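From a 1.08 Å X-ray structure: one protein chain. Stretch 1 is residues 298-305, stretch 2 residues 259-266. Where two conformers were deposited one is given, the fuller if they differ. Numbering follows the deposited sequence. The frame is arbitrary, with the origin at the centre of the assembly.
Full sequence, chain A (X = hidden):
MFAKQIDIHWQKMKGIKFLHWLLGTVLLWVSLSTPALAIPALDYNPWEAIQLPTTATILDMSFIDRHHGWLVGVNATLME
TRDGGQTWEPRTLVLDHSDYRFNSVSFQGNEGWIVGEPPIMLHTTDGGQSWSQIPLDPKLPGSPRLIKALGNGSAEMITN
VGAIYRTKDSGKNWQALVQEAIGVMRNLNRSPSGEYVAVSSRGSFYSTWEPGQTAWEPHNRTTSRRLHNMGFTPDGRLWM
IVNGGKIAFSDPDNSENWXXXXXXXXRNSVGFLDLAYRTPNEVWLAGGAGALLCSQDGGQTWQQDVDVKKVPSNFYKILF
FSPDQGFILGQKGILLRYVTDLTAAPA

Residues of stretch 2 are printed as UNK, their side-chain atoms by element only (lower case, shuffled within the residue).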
ATOM      1  N   GLY A 298     -20.097  -4.182   0.025  1.00 17.46           N
ATOM      2  CA  GLY A 298     -19.137  -4.615  -0.964  1.00 18.40           C
ATOM      3  C   GLY A 298     -18.778  -3.558  -2.000  1.00 17.43           C
ATOM      4  O   GLY A 298     -18.231  -3.884  -3.054  1.00 21.46           O
ATOM      5  N   GLY A 299     -19.067  -2.294  -1.749  1.00 17.20           N
ATOM      6  CA  GLY A 299     -18.660  -1.240  -2.653  1.00 18.25           C
ATOM      7  C   GLY A 299     -19.786  -0.649  -3.442  1.00 19.83           C
ATOM      8  O   GLY A 299     -19.536   0.261  -4.240  1.00 21.58           O
ATOM      9  N   GLN A 300     -21.017  -1.153  -3.290  1.00 20.30           N
ATOM     10  CA  GLN A 300     -22.137  -0.626  -4.060  1.00 22.87           C
ATOM     11  C   GLN A 300     -22.560   0.751  -3.581  1.00 21.36           C
ATOM     12  O   GLN A 300     -22.840   1.638  -4.406  1.00 23.02           O
ATOM     13  CB  GLN A 300     -23.308  -1.607  -4.000  1.00 26.22           C
ATOM     14  CG  GLN A 300     -23.044  -2.858  -4.817  1.00 29.87           C
ATOM     15  CD  GLN A 300     -22.588  -2.535  -6.237  1.00 34.41           C
ATOM     16  OE1 GLN A 300     -23.316  -1.914  -7.009  1.00 36.15           O
ATOM     17  NE2 GLN A 300     -21.380  -2.965  -6.589  1.00 34.80           N
ATOM     18  N   THR A 301     -22.705   0.922  -2.268  1.00 17.77           N
ATOM     19  CA  THR A 301     -23.122   2.198  -1.716  1.00 17.50           C
ATOM     20  C   THR A 301     -22.214   2.577  -0.578  1.00 14.85           C
ATOM     21  O   THR A 301     -21.608   1.729   0.085  1.00 15.58           O
ATOM     22  CB  THR A 301     -24.555   2.216  -1.228  1.00 19.47           C
ATOM     23  OG1 THR A 301     -24.705   1.372  -0.092  1.00 19.55           O
ATOM     24  CG2 THR A 301     -25.499   1.752  -2.329  1.00 20.75           C
ATOM     25  N   TRP A 302     -22.109   3.870  -0.379  1.00 14.24           N
ATOM     26  CA  TRP A 302     -21.071   4.412   0.475  1.00 13.57           C
ATOM     27  C   TRP A 302     -21.659   5.412   1.448  1.00 13.58           C
ATOM     28  O   TRP A 302     -22.618   6.125   1.157  1.00 15.77           O
ATOM     29  CB  TRP A 302     -20.007   5.138  -0.402  1.00 15.21           C
ATOM     30  CG  TRP A 302     -19.284   4.142  -1.288  1.00 14.80           C
ATOM     31  CD1 TRP A 302     -19.683   3.698  -2.515  1.00 15.29           C
ATOM     32  CD2 TRP A 302     -18.072   3.444  -0.969  1.00 13.97           C
ATOM     33  NE1 TRP A 302     -18.772   2.773  -2.980  1.00 14.58           N
ATOM     34  CE2 TRP A 302     -17.793   2.590  -2.050  1.00 13.94           C
ATOM     35  CE3 TRP A 302     -17.214   3.433   0.131  1.00 14.42           C
ATOM     36  CZ2 TRP A 302     -16.684   1.771  -2.076  1.00 13.84           C
ATOM     37  CZ3 TRP A 302     -16.114   2.609   0.109  1.00 14.28           C
ATOM     38  CH2 TRP A 302     -15.854   1.782  -0.987  1.00 14.41           C
ATOM     39  N   GLN A 303     -21.017   5.496   2.590  1.00 13.40           N
ATOM     40  CA  GLN A 303     -21.308   6.488   3.586  1.00 12.80           C
ATOM     41  C   GLN A 303     -19.988   7.134   3.970  1.00 12.95           C
ATOM     42  O   GLN A 303     -18.910   6.532   3.842  1.00 15.22           O
ATOM     43  CB  GLN A 303     -21.985   5.852   4.799  1.00 15.81           C
ATOM     44  CG  GLN A 303     -23.375   5.308   4.442  1.00 19.30           C
ATOM     45  CD  GLN A 303     -24.159   4.739   5.612  1.00 23.83           C
ATOM     46  OE1 GLN A 303     -23.612   4.512   6.693  1.00 26.07           O
ATOM     47  NE2 GLN A 303     -25.486   4.562   5.413  1.00 29.01           N
ATOM     48  N   GLN A 304     -20.059   8.362   4.429  1.00 12.90           N
ATOM     49  CA  GLN A 304     -18.854   9.114   4.717  1.00 13.09           C
ATOM     50  C   GLN A 304     -18.541   9.094   6.212  1.00 12.60           C
ATOM     51  O   GLN A 304     -19.438   9.250   7.040  1.00 13.99           O
ATOM     52  CB  GLN A 304     -18.962  10.570   4.257  1.00 14.87           C
ATOM     53  CG  GLN A 304     -17.712  11.360   4.529  1.00 16.44           C
ATOM     54  CD  GLN A 304     -17.623  12.625   3.736  1.00 20.05           C
ATOM     55  OE1 GLN A 304     -18.627  13.129   3.227  1.00 23.92           O
ATOM     56  NE2 GLN A 304     -16.419  13.156   3.626  1.00 22.16           N
ATOM     57  N   ASP A 305     -17.261   8.917   6.558  1.00 12.90           N
ATOM     58  CA  ASP A 305     -16.806   9.094   7.939  1.00 13.60           C
ATOM     59  C   ASP A 305     -16.538  10.578   8.137  1.00 14.01           C
ATOM     60  O   ASP A 305     -15.470  11.091   7.785  1.00 15.58           O
ATOM     61  CB  ASP A 305     -15.566   8.257   8.181  1.00 14.86           C
ATOM     62  CG  ASP A 305     -15.134   8.274   9.619  1.00 15.44           C
ATOM     63  OD1 ASP A 305     -15.403   9.235  10.349  1.00 16.87           O
ATOM     64  OD2 ASP A 305     -14.453   7.290  10.018  1.00 16.10           O
ATOM     65  N   UNK A 259     -17.458  -3.291 -14.563  1.00 23.38           N
ATOM     66  CA  UNK A 259     -18.798  -2.860 -14.227  1.00 24.56           C
ATOM     67  C   UNK A 259     -18.995  -1.362 -14.359  1.00 24.65           C
ATOM     68  O   UNK A 259     -18.150  -0.631 -14.875  1.00 25.94           O
ATOM     69  N   UNK A 260     -20.158  -0.911 -13.887  1.00 26.88           N
ATOM     70  CA  UNK A 260     -20.507   0.502 -13.947  1.00 27.90           C
ATOM     71  C   UNK A 260     -19.527   1.373 -13.172  1.00 24.06           C
ATOM     72  O   UNK A 260     -18.970   0.988 -12.145  1.00 24.90           O
ATOM     73  c   UNK A 260     -21.937   0.733 -13.417  1.00 33.17           C
ATOM     74  o   UNK A 260     -24.066   2.188 -11.298  1.00 40.53           O
ATOM     75  c   UNK A 260     -22.056   0.979 -11.893  1.00 36.68           C
ATOM     76  c   UNK A 260     -23.496   1.069 -11.346  1.00 39.60           C
ATOM     77  o   UNK A 260     -24.046   0.024 -10.938  1.00 39.75           O
ATOM     78  N   UNK A 261     -19.327   2.569 -13.681  1.00 23.47           N
ATOM     79  CA  UNK A 261     -18.482   3.538 -13.020  1.00 21.95           C
ATOM     80  C   UNK A 261     -19.265   4.168 -11.871  1.00 21.09           C
ATOM     81  O   UNK A 261     -20.312   4.776 -12.095  1.00 23.71           O
ATOM     82  c   UNK A 261     -16.555   6.456 -14.726  1.00 27.77           C
ATOM     83  c   UNK A 261     -16.869   5.451 -13.640  1.00 25.27           C
ATOM     84  c   UNK A 261     -18.024   4.553 -14.069  1.00 24.73           C
ATOM     85  c   UNK A 261     -15.621   4.655 -13.228  1.00 23.99           C
ATOM     86  N   UNK A 262     -18.784   3.998 -10.642  1.00 19.02           N
ATOM     87  CA  UNK A 262     -19.457   4.464  -9.440  1.00 18.64           C
ATOM     88  C   UNK A 262     -18.854   5.778  -8.974  1.00 17.49           C
ATOM     89  O   UNK A 262     -17.662   6.043  -9.159  1.00 16.72           O
ATOM     90  c   UNK A 262     -19.326   3.433  -8.321  1.00 20.84           C
ATOM     91  c   UNK A 262     -19.428   1.017  -7.634  1.00 25.55           C
ATOM     92  c   UNK A 262     -19.912   2.066  -8.618  1.00 23.32           C
ATOM     93  c   UNK A 262     -21.440   2.137  -8.629  1.00 26.16           C
ATOM     94  N   UNK A 263     -19.707   6.619  -8.382  0.54 19.05           N
ATOM     95  CA  UNK A 263     -19.303   7.896  -7.804  0.54 19.21           C
ATOM     96  C   UNK A 263     -19.648   7.830  -6.328  0.54 18.90           C
ATOM     97  O   UNK A 263     -20.764   8.191  -5.918  0.54 20.78           O
ATOM     98  c   UNK A 263     -20.057   9.045  -8.458  0.54 21.24           C
ATOM     99  o   UNK A 263     -19.887   8.980  -9.851  0.54 22.31           O
ATOM    100  N   UNK A 264     -18.721   7.373  -5.500  1.00 16.72           N
ATOM    101  CA  UNK A 264     -19.030   7.226  -4.065  1.00 17.11           C
ATOM    102  C   UNK A 264     -19.425   8.522  -3.368  1.00 18.91           C
ATOM    103  O   UNK A 264     -20.264   8.474  -2.458  1.00 22.26           O
ATOM    104  c   UNK A 264     -17.476   6.688  -5.870  1.00 15.68           C
ATOM    105  c   UNK A 264     -17.716   6.648  -3.518  1.00 16.44           C
ATOM    106  c   UNK A 264     -17.197   5.848  -4.655  1.00 16.45           C
ATOM    107  N   UNK A 265     -18.853   9.669  -3.757  1.00 19.78           N
ATOM    108  CA  UNK A 265     -19.193  10.975  -3.187  1.00 21.99           C
ATOM    109  C   UNK A 265     -20.063  11.804  -4.114  1.00 23.46           C
ATOM    110  O   UNK A 265     -20.207  13.016  -3.900  1.00 27.60           O
ATOM    111  c   UNK A 265     -17.941  11.773  -2.829  1.00 23.70           C
ATOM    112  c   UNK A 265     -17.432  11.588  -1.419  1.00 27.09           C
ATOM    113  c   UNK A 265     -18.491  11.950  -0.408  1.00 27.62           C
ATOM    114  c   UNK A 265     -16.194  12.400  -1.175  1.00 28.46           C
ATOM    115  N   UNK A 266     -20.676  11.185  -5.111  1.00 23.93           N
ATOM    116  CA  UNK A 266     -21.600  11.901  -5.994  1.00 27.62           C
ATOM    117  C   UNK A 266     -20.996  13.180  -6.601  1.00 33.78           C
ATOM    118  O   UNK A 266     -21.706  14.155  -6.861  1.00 35.71           O
ATOM    119  n   UNK A 266     -27.394  13.898  -5.084  1.00 49.51           N
ATOM    120  c   UNK A 266     -23.625  11.025  -4.686  1.00 32.98           C
ATOM    121  n   UNK A 266     -26.792  13.317  -2.947  1.00 48.43           N
ATOM    122  c   UNK A 266     -22.912  12.232  -5.268  1.00 29.76           C
ATOM    123  n   UNK A 266     -25.756  12.308  -4.755  1.00 45.57           N
ATOM    124  c   UNK A 266     -24.886  11.453  -3.945  1.00 40.30           C
ATOM    125  c   UNK A 266     -26.646  13.170  -4.262  1.00 48.36           C
TER

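Position 259 has backbone atoms and nothing beyond CA, and it reaches no atom of stretch 1. A residue with no side-chain atoms is glycine, G259.

Position 260 carries three carbons in an unbranched chain, the third bearing two oxygens. Its CA-to-CB bond points toward stretch 1, and one of the oxygens lies 4.4 Å from OE1 of Q300, too far for a hydrogen bond. Three carbons ending in a carboxylate make glutamate, E260.

Position 261 shows four carbons forked at the second, and the side chain stays 10.7 Å or more from stretch 1. With the fork one carbon beyond CB, it is leucine, L261, in the t, p rotamer.

Position 262 has the same four carbons and the same fork, but here CA-to-CB points toward stretch 1. One terminal methyl sits 3.5 Å from O of G299. This too is leucine, L262; the atom making that approach is CD1, while CD2 lies 4.5 Å from O of Q300.

Position 263 carries one carbon followed by one oxygen, with CA-to-CB pointing away from stretch 1. The short hydroxymethyl group identifies serine, S263.

Position 264 has three carbons, the last bonded to the residue's own backbone N and so closing a ring. CB packs 3.7 Å from CD1 of W302. The closure onto nitrogen is unique to proline, P264.

Position 265 again shows four carbons forked at the second. CA-to-CB points sideways, but the end of the chain comes nearer, one methyl reaching 3.8 Å from OE1 of Q304. The residue is leucine, L265, and that methyl is CD2.

Position 266 extends through three carbons and a nitrogen to a carbon carrying two more nitrogens, and makes no contact with stretch 1. The terminal guanidinium identifies arginine, R266. Its backbone N donates to O of S263 at 3.1 Å, within the type I turn from S263 to R266.

The contact works by packing: no hydrogen bond crosses it, and 294 Å² is buried over both sides. Its clearest element is a CH-pi contact, with CB of P264 3.8 Å from the centroid of the W302 five-membered ring and 18° off the ring normal, hence over the face. Within stretch 1, NE1 of W302 gives a weak hydrogen bond to O of G299 (2.9 Å, 127°), the same oxygen that CD1 of L262 approaches. The indole therefore links the proline and leucine contacts, and L265 extends the packing to Q304.

Stretch 2 259-266: GELLSPLR
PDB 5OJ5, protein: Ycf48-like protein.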